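Local coordinates for T cell receptor gamma chain (Monodelphis domestica, PDB 7L15), which forms one chain of the marsupial gamma-mu T cell receptor, pairing with the mu chain, and probably takes part in antigen recognition, at residues A21-K26 and G93-A98; G175-T178 and S183-Q186. All coordinates share one frame; numbering follows the deposited sequence.

Contact 1 (A21-K26 and G93-A98)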
loop_
_atom_site.group_PDB
_atom_site.type_symbol
_atom_site.label_atom_id
_atom_site.label_comp_id
_atom_site.label_asym_id
_atom_site.label_seq_id
_atom_site.Cartn_x
_atom_site.Cartn_y
_atom_site.Cartn_z
ATOM N N ALA B 21 -0.014 9.934 21.194
ATOM C CA ALA B 21 -0.793 9.588 20.018
ATOM C C ALA B 21 -1.704 8.423 20.351
ATOM O O ALA B 21 -1.254 7.444 20.949
ATOM C CB ALA B 21 0.131 9.227 18.847
ATOM N N SER B 22 -2.967 8.520 19.939
ATOM C CA SER B 22 -3.957 7.473 20.145
ATOM C C SER B 22 -4.310 6.858 18.801
ATOM O O SER B 22 -4.774 7.559 17.895
ATOM C CB SER B 22 -5.217 8.018 20.819
ATOM O OG SER B 22 -4.881 8.734 21.994
ATOM N N LEU B 23 -4.120 5.551 18.686
ATOM C CA LEU B 23 -4.374 4.830 17.453
ATOM C C LEU B 23 -5.621 3.988 17.638
ATOM O O LEU B 23 -5.802 3.368 18.686
ATOM C CB LEU B 23 -3.178 3.952 17.073
ATOM C CG LEU B 23 -1.972 4.714 16.518
ATOM C CD1 LEU B 23 -1.073 5.164 17.617
ATOM C CD2 LEU B 23 -1.217 3.852 15.542
ATOM N N ASN B 24 -6.476 3.972 16.619
ATOM C CA ASN B 24 -7.775 3.321 16.689
ATOM C C ASN B 24 -7.773 2.000 15.932
ATOM O O ASN B 24 -7.164 1.883 14.866
ATOM C CB ASN B 24 -8.866 4.229 16.118
ATOM C CG ASN B 24 -8.981 5.545 16.860
ATOM O OD1 ASN B 24 -8.666 5.639 18.049
ATOM N ND2 ASN B 24 -9.453 6.573 16.161
ATOM N N CYS B 25 -8.473 1.015 16.483
ATOM C CA CYS B 25 -8.697 -0.272 15.821
ATOM C C CYS B 25 -10.159 -0.649 16.048
ATOM O O CYS B 25 -10.534 -1.051 17.154
ATOM C CB CYS B 25 -7.761 -1.347 16.372
ATOM S SG CYS B 25 -7.844 -2.973 15.552
ATOM N N LYS B 26 -10.982 -0.506 15.012
ATOM C CA LYS B 26 -12.347 -1.027 15.028
ATOM C C LYS B 26 -12.304 -2.464 14.518
ATOM O O LYS B 26 -12.030 -2.704 13.338
ATOM C CB LYS B 26 -13.279 -0.158 14.185
ATOM N N GLY B 93 6.675 4.974 12.486
ATOM C CA GLY B 93 6.543 3.727 11.761
ATOM C C GLY B 93 5.068 3.424 11.571
ATOM O O GLY B 93 4.205 4.236 11.900
ATOM N N VAL B 94 4.792 2.240 11.032
ATOM C CA VAL B 94 3.414 1.814 10.806
ATOM C C VAL B 94 2.991 0.859 11.912
ATOM O O VAL B 94 3.670 -0.145 12.182
ATOM C CB VAL B 94 3.245 1.173 9.420
ATOM C CG1 VAL B 94 1.760 0.897 9.133
ATOM C CG2 VAL B 94 3.831 2.081 8.361
ATOM N N TYR B 95 1.863 1.170 12.547
ATOM C CA TYR B 95 1.328 0.402 13.662
ATOM C C TYR B 95 0.080 -0.340 13.200
ATOM O O TYR B 95 -0.894 0.282 12.754
ATOM C CB TYR B 95 1.003 1.319 14.836
ATOM C CG TYR B 95 2.216 1.930 15.495
ATOM C CD1 TYR B 95 3.029 2.819 14.808
ATOM C CD2 TYR B 95 2.548 1.624 16.816
ATOM C CE1 TYR B 95 4.136 3.380 15.397
ATOM C CE2 TYR B 95 3.673 2.178 17.411
ATOM C CZ TYR B 95 4.464 3.057 16.686
ATOM O OH TYR B 95 5.587 3.645 17.240
ATOM N N HIS B 96 0.107 -1.661 13.310
ATOM C CA HIS B 96 -0.990 -2.517 12.888
ATOM C C HIS B 96 -1.605 -3.178 14.109
ATOM O O HIS B 96 -0.884 -3.744 14.937
ATOM C CB HIS B 96 -0.511 -3.615 11.941
ATOM C CG HIS B 96 0.127 -3.116 10.681
ATOM N ND1 HIS B 96 -0.568 -2.987 9.502
ATOM C CD2 HIS B 96 1.404 -2.765 10.403
ATOM C CE1 HIS B 96 0.247 -2.559 8.556
ATOM N NE2 HIS B 96 1.448 -2.403 9.081
ATOM N N CYS B 97 -2.923 -3.142 14.208
ATOM C CA CYS B 97 -3.576 -4.056 15.129
ATOM C C CYS B 97 -3.819 -5.386 14.429
ATOM O O CYS B 97 -3.891 -5.460 13.205
ATOM C CB CYS B 97 -4.890 -3.483 15.656
ATOM S SG CYS B 97 -6.110 -3.066 14.415
ATOM N N ALA B 98 -3.910 -6.451 15.217
ATOM C CA ALA B 98 -4.042 -7.776 14.642
ATOM C C ALA B 98 -4.907 -8.635 15.547
ATOM O O ALA B 98 -5.085 -8.336 16.733
ATOM C CB ALA B 98 -2.679 -8.433 14.438
#
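Cys25 and Cys97 are joined through their sulfurs, the SG of Cys25 bonded to the SG of Cys97 at 2.1 Å with a dihedral of 79° about the S-S bond. The two cysteines reach the bridge by different routes: Cys25 holds SG anti to its backbone N (chi1 -176°), whereas Cys97 turns SG between its backbone N and carbonyl carbon (chi1 58°). Two residues back along each strand, CD2 of Leu23 presses on CB of Tyr95 at 3.4 Å and comes obliquely to the start of the ring, with Tyr95 CG at 3.9 Å. The two side chains cross at about a right angle, and CD2 is the leucine branch that does the touching. No hydrogen bond links the segments; they face each other across the interior of the V-set sandwich, 21-26 in one sheet and 93-98 in the other, and the bridge is the intersheet disulfide of the immunoglobulin fold, between its B and F strands. Trp37 of strand 34-40 packs on Leu23 and both cysteines, and Leu6 also touches the two half-cystines. The Tyr95 hydroxyl is hydrogen-bonded to the Asp91 carbonyl and weakly to Arg39, while the ring has the Gly93 carbonyl oxygen at its edge, in plane. Gln8 secures the second strand near the disulfide, its side-chain amide hydrogen-bonded to the backbone of Tyr95 and Cys97.

Contact 2 (G175-T178 and S183-Q186)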
loop_
_atom_site.group_PDB
_atom_site.type_symbol
_atom_site.label_atom_id
_atom_site.label_comp_id
_atom_site.label_asym_id
_atom_site.label_seq_id
_atom_site.Cartn_x
_atom_site.Cartn_y
_atom_site.Cartn_z
ATOM N N GLY B 175 -0.033 6.818 -9.123
ATOM C CA GLY B 175 1.336 7.287 -9.158
ATOM C C GLY B 175 1.940 7.357 -7.771
ATOM O O GLY B 175 1.266 7.214 -6.750
ATOM N N PRO B 176 3.243 7.593 -7.718
ATOM C CA PRO B 176 3.910 7.725 -6.423
ATOM C C PRO B 176 3.476 9.014 -5.742
ATOM O O PRO B 176 2.973 9.939 -6.377
ATOM C CB PRO B 176 5.392 7.777 -6.804
ATOM C CG PRO B 176 5.379 8.558 -8.117
ATOM C CD PRO B 176 4.090 8.097 -8.821
ATOM N N ILE B 177 3.678 9.072 -4.435
ATOM C CA ILE B 177 3.492 10.328 -3.720
ATOM C C ILE B 177 4.761 11.148 -3.899
ATOM O O ILE B 177 5.846 10.720 -3.505
ATOM C CB ILE B 177 3.179 10.089 -2.242
ATOM C CG1 ILE B 177 1.876 9.289 -2.131
ATOM C CG2 ILE B 177 3.076 11.415 -1.513
ATOM C CD1 ILE B 177 1.364 9.066 -0.727
ATOM N N THR B 178 4.632 12.318 -4.509
ATOM C CA THR B 178 5.778 13.126 -4.890
ATOM C C THR B 178 5.745 14.461 -4.164
ATOM O O THR B 178 4.679 15.020 -3.894
ATOM C CB THR B 178 5.808 13.373 -6.394
ATOM O OG1 THR B 178 4.761 14.289 -6.739
ATOM C CG2 THR B 178 5.593 12.070 -7.145
ATOM N N SER B 183 4.703 19.978 1.215
ATOM C CA SER B 183 3.729 19.899 0.126
ATOM C C SER B 183 3.979 18.646 -0.704
ATOM O O SER B 183 4.995 18.550 -1.400
ATOM C CB SER B 183 3.794 21.156 -0.736
ATOM O OG SER B 183 2.862 21.087 -1.793
ATOM N N TYR B 184 3.049 17.693 -0.645
ATOM C CA TYR B 184 3.113 16.491 -1.460
ATOM C C TYR B 184 1.881 16.394 -2.345
ATOM O O TYR B 184 0.851 17.015 -2.081
ATOM C CB TYR B 184 3.229 15.229 -0.592
ATOM C CG TYR B 184 4.508 15.151 0.216
ATOM C CD1 TYR B 184 4.621 15.788 1.444
ATOM C CD2 TYR B 184 5.600 14.421 -0.248
ATOM C CE1 TYR B 184 5.800 15.712 2.187
ATOM C CE2 TYR B 184 6.767 14.336 0.478
ATOM C CZ TYR B 184 6.870 14.983 1.694
ATOM O OH TYR B 184 8.051 14.892 2.404
ATOM N N SER B 185 1.983 15.573 -3.391
ATOM C CA SER B 185 0.858 15.365 -4.287
ATOM C C SER B 185 0.864 13.932 -4.808
ATOM O O SER B 185 1.861 13.217 -4.710
ATOM C CB SER B 185 0.896 16.368 -5.441
ATOM O OG SER B 185 2.033 16.134 -6.230
ATOM N N GLN B 186 -0.267 13.518 -5.377
ATOM C CA GLN B 186 -0.373 12.195 -5.978
ATOM C C GLN B 186 -1.482 12.209 -7.009
ATOM O O GLN B 186 -2.550 12.771 -6.762
ATOM C CB GLN B 186 -0.675 11.102 -4.947
ATOM C CG GLN B 186 -0.725 9.724 -5.561
ATOM C CD GLN B 186 -1.139 8.649 -4.577
ATOM O OE1 GLN B 186 -2.149 8.780 -3.895
ATOM N NE2 GLN B 186 -0.355 7.571 -4.505
#
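Gln186 swings CG anti to its backbone N (chi1 -178°) and continues extended through CD, which carries its amide across to the neighbouring strand; Thr178 and Ser185 both tuck their hydroxyls between backbone N and carbonyl carbon (chi1 72° and 65°), which turns the oxygens toward each other. The reach of Gln186 ends in a hydrogen bond from NE2 to the carbonyl O of Gly175, 2.8 Å long, with the acceptor tilted from the amide plane and the donor almost in line with the C=O bond. CG1 of Ile177 lies against the same amide, 3.7 Å from Gln186 NE2, while CG2 of Ile177 meets CB of Tyr184 at 3.9 Å, the two side chains crossing at about a right angle. Thr178 and Ser185 form an antiparallel hydrogen-bonded pair: Thr178 N donates to Ser185 O at 2.9 Å, and Ser185 N to Thr178 O at 2.8 Å. On the sheet face to which both side chains point, Ser185 OG gives a weak bond to Thr178 OG1 at 3.3 Å. The arrangement is a beta hairpin of the C1-set domain, with Gln186 adding a side-chain bond to the backbone ladder. Strand 173-180 is an outermost strand of its sheet within this chain; on the other flank of 183-193 runs strand 142-152, where Asp151 accepts a bond from Ser183 OG.

The two contacts belong to different immunoglobulin domains of one chain: contact 1 in the V-set domain, contact 2 in the C1-set domain that follows. Their centres are 24 Å apart, on opposite sides of the centre of the chain, and their nearest atoms are about 12 Å apart, so neither touches the other. Contact 1 is wholly buried and joins two facing sheets covalently; contact 2 is at the surface and joins adjacent strands of one sheet by hydrogen bonds. Both nevertheless have residues near the mu chain, His96 stacking edge-to-face with Trp53 of that chain in the first, and Pro176 packing on Ser178 of the mu chain in the second.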